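Local coordinates for protein 6-pyruvoyl tetrahydrobiopterin synthase (Plasmodium vivax, PDB 3LX3) that belongs to the 6-pyruvoyl tetrahydropterin synthase family and binds a zinc ion and, in a pocket shared with a neighbouring subunit, 2-amino-1,5-dihydropteridine-4,6-dione, at residues Ile38-Lys41 with Gly42-Glu45; Ile129-Ser133 with Thr134-Gly138; Val166-Ser169 with Pro170-Ala174. All coordinates share one frame; numbering follows the deposited sequence. Where two conformers were deposited one is given.

Contact 1 of 3, residues Ile38-Lys41 with Gly42-Glu45; sequences IAFK and GFRE
F40 and F43 close a tight antiparallel hairpin: F40 N donates to F43 O (2.9 Å) and F43 N to F40 O (3.0 Å), with K41 and G42 at the corners of a type II turn. One residue further on, A39 and R44 make a non-hydrogen-bonded pair with CA atoms 4.4 Å apart. F40 and F43 share a sheet face, where their rings form an offset pair at 30° with little face-to-face overlap. F43 CB, with CD2 beside it, lies over one face of the F40 ring, a CH-pi contact with F43 CB 3.8 Å from the F40 centroid. With its CG anti to the backbone N (chi1 179°), the F43 side chain carries its ring towards I38, whose CG2 meets F43 CE2 at the ring edge, 3.8 Å away. At the open end E45 N donates to I38 O, while I38 N gives a nearly straight bond (165°) to E45 OE2 at 2.8 Å; this carboxylate lies about 4 Å (nearest atoms) from the zinc ion. The hairpin joins strand 20-40 to the short strand 43-44, outermost in the sheet of this chain; F40 also packs on H131, before helix 134-149, and I38 on Y67 of a second subunit.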
# COMPACT_ATOMS: atom_id res chain seq x y z
N ILE A 38 23.17 14.21 6.37
CA ILE A 38 23.00 15.66 6.14
C ILE A 38 24.02 16.43 6.97
O ILE A 38 24.22 16.14 8.15
CB ILE A 38 21.59 16.12 6.61
CG1 ILE A 38 20.49 15.47 5.77
CG2 ILE A 38 21.49 17.68 6.60
CD1 ILE A 38 20.50 15.79 4.30
N ALA A 39 24.67 17.41 6.35
CA ALA A 39 25.48 18.39 7.05
C ALA A 39 25.26 19.73 6.41
O ALA A 39 25.31 19.87 5.20
CB ALA A 39 27.00 18.02 6.96
N PHE A 40 25.03 20.74 7.25
CA PHE A 40 24.98 22.15 6.81
C PHE A 40 25.51 23.02 7.95
O PHE A 40 25.96 22.49 8.94
CB PHE A 40 23.56 22.58 6.32
CG PHE A 40 22.43 22.34 7.28
CD1 PHE A 40 22.13 23.24 8.30
CD2 PHE A 40 21.56 21.27 7.07
CE1 PHE A 40 21.03 23.05 9.14
CE2 PHE A 40 20.46 21.09 7.91
CZ PHE A 40 20.21 21.98 8.95
N LYS A 41 25.52 24.33 7.81
CA LYS A 41 26.16 25.18 8.82
C LYS A 41 25.45 25.02 10.14
O LYS A 41 24.24 25.23 10.24
CB LYS A 41 26.12 26.66 8.38
CG LYS A 41 27.09 26.99 7.26
CD LYS A 41 28.53 26.95 7.76
CE LYS A 41 29.55 27.31 6.68
NZ LYS A 41 30.93 27.03 7.22
N GLY A 42 26.21 24.60 11.14
CA GLY A 42 25.69 24.35 12.47
C GLY A 42 25.00 23.02 12.75
O GLY A 42 24.47 22.82 13.83
N PHE A 43 24.98 22.10 11.77
CA PHE A 43 24.27 20.84 11.92
C PHE A 43 24.98 19.71 11.18
O PHE A 43 25.34 19.86 10.02
CB PHE A 43 22.85 20.97 11.37
CG PHE A 43 22.05 19.70 11.46
CD1 PHE A 43 21.52 19.28 12.68
CD2 PHE A 43 21.83 18.91 10.34
CE1 PHE A 43 20.78 18.09 12.76
CE2 PHE A 43 21.10 17.73 10.42
CZ PHE A 43 20.58 17.33 11.62
N ARG A 44 25.13 18.58 11.86
CA ARG A 44 25.71 17.36 11.29
C ARG A 44 24.78 16.29 11.91
O ARG A 44 24.36 16.41 13.07
CB ARG A 44 27.16 17.18 11.77
CG ARG A 44 28.15 16.25 10.96
CD ARG A 44 28.33 14.82 11.54
NE ARG A 44 28.75 14.75 12.95
CZ ARG A 44 28.70 13.64 13.68
NH1 ARG A 44 28.27 12.50 13.14
NH2 ARG A 44 29.08 13.65 14.95
N GLU A 45 24.41 15.30 11.15
CA GLU A 45 23.78 14.13 11.75
C GLU A 45 24.63 12.91 11.57
O GLU A 45 25.61 12.94 10.82
CB GLU A 45 22.43 13.92 11.16
CG GLU A 45 22.45 13.44 9.80
CD GLU A 45 21.07 13.37 9.16
OE1 GLU A 45 20.04 13.37 9.87
OE2 GLU A 45 21.02 13.25 7.93

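Contact 2 of 3, residues Ile129-Ser133 with Thr134-Gly138; sequences IKHSS and TEEIG. With XTN (2-amino-1,5-dihydropteridine-4,6-dione), chain C.
S133 caps helix 134-149 by accepting from E136 N, in a buried part of the fold where the loop after strand 124-127 leads into the helix. The capping bond to S133 OG is 3.2 Å long, and I137 N donates to S133 O at 2.9 Å, closing the first helical turn. S133 OG is also bonded to G66 O of a second subunit, which ties the cap to the interface. With CG anti to the carbonyl carbon (chi1 -71°) and the chain extended beyond it, E136 reaches back to the loop with both oxygens. E136 OE2 takes a nearly straight bond (166°) from H131 ND1 at 2.6 Å, in the imidazole plane and on the syn side of the oxygen, with ring and carboxylate planes 82° apart. E136 OE1 accepts from K130 N at 2.9 Å and from H131 N at 3.1 Å, the latter from above the carboxylate plane. I129 CD1 also packs against I137 CG1, 4.0 Å away. On the ligand side, T134 N and T134 OG1 both donate to O4 of 2-amino-1,5-dihydropteridine-4,6-dione, and E135 OE2 accepts from ligand N2. Three donors therefore fix the rotation of E136 and the course of the loop, while O4, facing the helix N-terminus, would probably be polarised by it.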
# COMPACT_ATOMS: atom_id res chain seq x y z
N ILE A 129 26.27 17.89 -5.77
CA ILE A 129 25.32 18.54 -4.89
C ILE A 129 26.05 19.05 -3.65
O ILE A 129 27.13 18.59 -3.31
CB ILE A 129 24.17 17.59 -4.52
CG1 ILE A 129 24.66 16.39 -3.75
CG2 ILE A 129 23.40 17.20 -5.81
CD1 ILE A 129 23.53 15.35 -3.35
N LYS A 130 25.42 20.00 -2.96
CA LYS A 130 25.97 20.58 -1.75
C LYS A 130 25.57 19.81 -0.48
O LYS A 130 26.34 19.75 0.49
CB LYS A 130 25.56 22.04 -1.63
CG LYS A 130 26.04 22.93 -2.80
CD LYS A 130 25.41 24.30 -2.74
CE LYS A 130 25.65 24.99 -1.39
NZ LYS A 130 27.07 24.92 -0.90
N HIS A 131 24.36 19.23 -0.49
CA HIS A 131 23.82 18.47 0.67
C HIS A 131 23.16 17.26 0.12
O HIS A 131 22.49 17.34 -0.93
CB HIS A 131 22.77 19.28 1.44
CG HIS A 131 23.17 20.70 1.70
ND1 HIS A 131 22.87 21.69 0.81
CD2 HIS A 131 23.87 21.28 2.71
CE1 HIS A 131 23.34 22.85 1.28
NE2 HIS A 131 23.97 22.62 2.42
N SER A 132 23.26 16.13 0.82
CA SER A 132 22.48 14.96 0.44
C SER A 132 21.02 15.00 0.94
O SER A 132 20.51 14.03 1.54
CB SER A 132 23.21 13.68 0.85
OG SER A 132 23.46 13.66 2.24
N SER A 133 20.38 16.14 0.67
CA SER A 133 18.96 16.27 0.98
C SER A 133 18.14 15.67 -0.13
O SER A 133 18.55 15.52 -1.29
CB SER A 133 18.60 17.72 1.18
OG SER A 133 18.76 18.49 -0.03
N THR A 134 16.90 15.36 0.24
CA THR A 134 15.96 14.83 -0.71
C THR A 134 15.75 15.74 -1.91
O THR A 134 15.71 15.29 -3.04
CB THR A 134 14.65 14.54 0.06
OG1 THR A 134 14.94 13.77 1.24
CG2 THR A 134 13.69 13.75 -0.81
N GLU A 135 15.66 17.04 -1.64
CA GLU A 135 15.49 18.08 -2.64
C GLU A 135 16.65 18.12 -3.63
O GLU A 135 16.43 18.11 -4.84
CB GLU A 135 15.38 19.44 -1.97
CG GLU A 135 14.14 19.73 -1.15
CD GLU A 135 14.27 19.42 0.35
OE1 GLU A 135 14.88 18.37 0.70
OE2 GLU A 135 13.69 20.21 1.13
N GLU A 136 17.88 18.15 -3.13
CA GLU A 136 19.02 18.25 -4.03
C GLU A 136 19.28 16.93 -4.78
O GLU A 136 19.69 16.98 -5.95
CB GLU A 136 20.26 18.69 -3.27
CG GLU A 136 20.16 20.17 -2.84
CD GLU A 136 21.42 20.67 -2.16
OE1 GLU A 136 22.54 20.40 -2.66
OE2 GLU A 136 21.28 21.43 -1.22
N ILE A 137 19.02 15.81 -4.14
CA ILE A 137 19.07 14.53 -4.82
C ILE A 137 18.05 14.50 -5.95
O ILE A 137 18.33 14.06 -7.07
CB ILE A 137 18.90 13.35 -3.85
CG1 ILE A 137 20.12 13.27 -2.95
CG2 ILE A 137 18.71 12.00 -4.57
CD1 ILE A 137 19.92 12.35 -1.74
N GLY A 138 16.84 14.98 -5.68
CA GLY A 138 15.83 15.04 -6.72
C GLY A 138 16.24 15.90 -7.92
O GLY A 138 16.03 15.52 -9.08
N1 XTN C . 14.03 17.96 5.55
C2 XTN C . 14.01 18.19 4.22
N2 XTN C . 13.31 19.22 3.70
N3 XTN C . 14.78 17.38 3.34
C4 XTN C . 15.47 16.32 3.79
O4 XTN C . 16.10 15.61 2.96
N5 XTN C . 16.13 15.04 5.71
C6 XTN C . 16.12 14.85 7.07
O6 XTN C . 16.75 13.91 7.55
C7 XTN C . 15.39 15.74 7.91
N8 XTN C . 14.72 16.75 7.34
C4A XTN C . 15.44 16.09 5.17
C8A XTN C . 14.72 16.92 6.02

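Contact 3 of 3, residues Val166-Ser169 with Pro170-Ala174; sequences VSES and PSQKA. With XTN (2-amino-1,5-dihydropteridine-4,6-dione), chain C.
V166 and A174 form the regular rung of this hairpin: V166 N donates to A174 O and A174 N to V166 O, both 2.9 Å, a hydrogen-bonded antiparallel pair. The weaker backbone support is of the CA-H...O kind, with K173 CA 3.3 Å from V166 O. At the tip the chain reverses through a type I turn from S169 to Q172, closed by Q172 N donating to S169 O at 3.0 Å. Among aliphatic atoms, S167 CB meets K173 CG at 3.6 Å within a non-hydrogen-bonded pair on one face, and the extended lysine chain continues towards E26 of a second subunit, a long, weak ion pair.

Among polar side chains, E168 and Q172 come together with E168 OE1 2.7 Å from Q172 NE2 and the carboxylate and amide planes only 13° apart. Q172 CG lies between its backbone N and carbonyl carbon (chi1 48°), and the extended chain beyond it brings the amide to the glutamate. The other end of that amide, Q172 OE1, is bonded to K75 NZ of a second subunit, so both ends have close polar neighbours. E168 OE2 receives a weak bond from N5 of 2-amino-1,5-dihydropteridine-4,6-dione at 3.4 Å. The arrangement is a beta hairpin in which the chain bends at E168, delivering this residue to the zinc site it shares with H36, H48 and H50.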
# COMPACT_ATOMS: atom_id res chain seq x y z
N VAL A 166 11.42 12.22 -5.28
CA VAL A 166 12.33 11.33 -4.52
C VAL A 166 11.84 11.29 -3.09
O VAL A 166 11.48 12.30 -2.47
CB VAL A 166 13.77 11.85 -4.57
CG1 VAL A 166 14.67 10.99 -3.63
CG2 VAL A 166 14.31 11.85 -5.99
N SER A 167 11.83 10.09 -2.53
CA SER A 167 11.57 9.94 -1.09
C SER A 167 12.73 9.28 -0.38
O SER A 167 13.28 8.32 -0.92
CB SER A 167 10.30 9.18 -0.89
OG SER A 167 10.35 7.86 -1.33
N GLU A 168 13.15 9.78 0.79
CA GLU A 168 14.06 9.10 1.67
C GLU A 168 13.30 7.93 2.29
O GLU A 168 13.86 6.89 2.48
CB GLU A 168 14.50 9.94 2.89
CG GLU A 168 15.73 10.80 2.81
CD GLU A 168 15.98 11.51 4.16
OE1 GLU A 168 15.08 11.43 5.03
OE2 GLU A 168 17.06 12.09 4.39
N SER A 169 12.05 8.17 2.65
CA SER A 169 11.17 7.16 3.25
C SER A 169 9.80 7.55 2.72
O SER A 169 9.61 8.70 2.30
CB SER A 169 11.28 7.21 4.76
OG SER A 169 10.63 8.35 5.27
N PRO A 170 8.86 6.61 2.69
CA PRO A 170 7.62 7.00 1.98
C PRO A 170 6.92 8.20 2.60
O PRO A 170 6.21 8.93 1.88
CB PRO A 170 6.76 5.73 2.03
CG PRO A 170 7.75 4.62 2.31
CD PRO A 170 8.83 5.23 3.17
N SER A 171 7.15 8.45 3.89
CA SER A 171 6.49 9.59 4.56
C SER A 171 7.03 10.96 4.25
O SER A 171 6.46 11.96 4.70
CB SER A 171 6.52 9.41 6.07
OG SER A 171 7.83 9.46 6.59
N GLN A 172 8.15 11.06 3.54
CA GLN A 172 8.68 12.38 3.23
C GLN A 172 9.31 12.44 1.85
O GLN A 172 10.29 11.73 1.58
CB GLN A 172 9.65 12.85 4.29
CG GLN A 172 10.70 11.92 4.70
CD GLN A 172 11.52 12.46 5.89
OE1 GLN A 172 11.00 12.66 6.98
NE2 GLN A 172 12.83 12.69 5.65
N LYS A 173 8.68 13.22 0.98
CA LYS A 173 9.06 13.24 -0.43
C LYS A 173 9.31 14.67 -0.87
O LYS A 173 8.72 15.64 -0.35
CB LYS A 173 7.90 12.69 -1.27
CG LYS A 173 7.40 11.34 -0.83
CD LYS A 173 6.36 10.84 -1.80
CE LYS A 173 5.88 9.46 -1.35
NZ LYS A 173 4.98 8.84 -2.32
N ALA A 174 10.20 14.81 -1.85
CA ALA A 174 10.45 16.07 -2.51
C ALA A 174 10.27 15.90 -4.00
O ALA A 174 10.73 14.94 -4.59
CB ALA A 174 11.87 16.59 -2.23
N1 XTN C . 14.03 17.96 5.55
C2 XTN C . 14.01 18.19 4.22
N2 XTN C . 13.31 19.22 3.70
N3 XTN C . 14.78 17.38 3.34
C4 XTN C . 15.47 16.32 3.79
O4 XTN C . 16.10 15.61 2.96
N5 XTN C . 16.13 15.04 5.71
C6 XTN C . 16.12 14.85 7.07
O6 XTN C . 16.75 13.91 7.55
C7 XTN C . 15.39 15.74 7.91
N8 XTN C . 14.72 16.75 7.34
C4A XTN C . 15.44 16.09 5.17
C8A XTN C . 14.72 16.92 6.02

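In the fold
Contact 2 is the most buried and most central of the three, its centre about 8 Å from that of the chain; contacts 1 and 3 are partly buried hairpin ends on the same five-strand sheet, at about 20 and 12 Å, with turns reaching towards the surface. Contact 2 touches both: I38 CD1 packs against the loop at S132, and T134 meets V166, E168 and A174. Contacts 1 and 3 do not touch each other. Both hairpins have ladder bonds, to which contact 1 adds aromatic packing and a carboxylate-to-backbone bond and contact 3 a zinc-site glutamate; contact 2 relies on capping and carboxylate bonds. Contacts 2 and 3 share the ligand, and all three touch the second subunit.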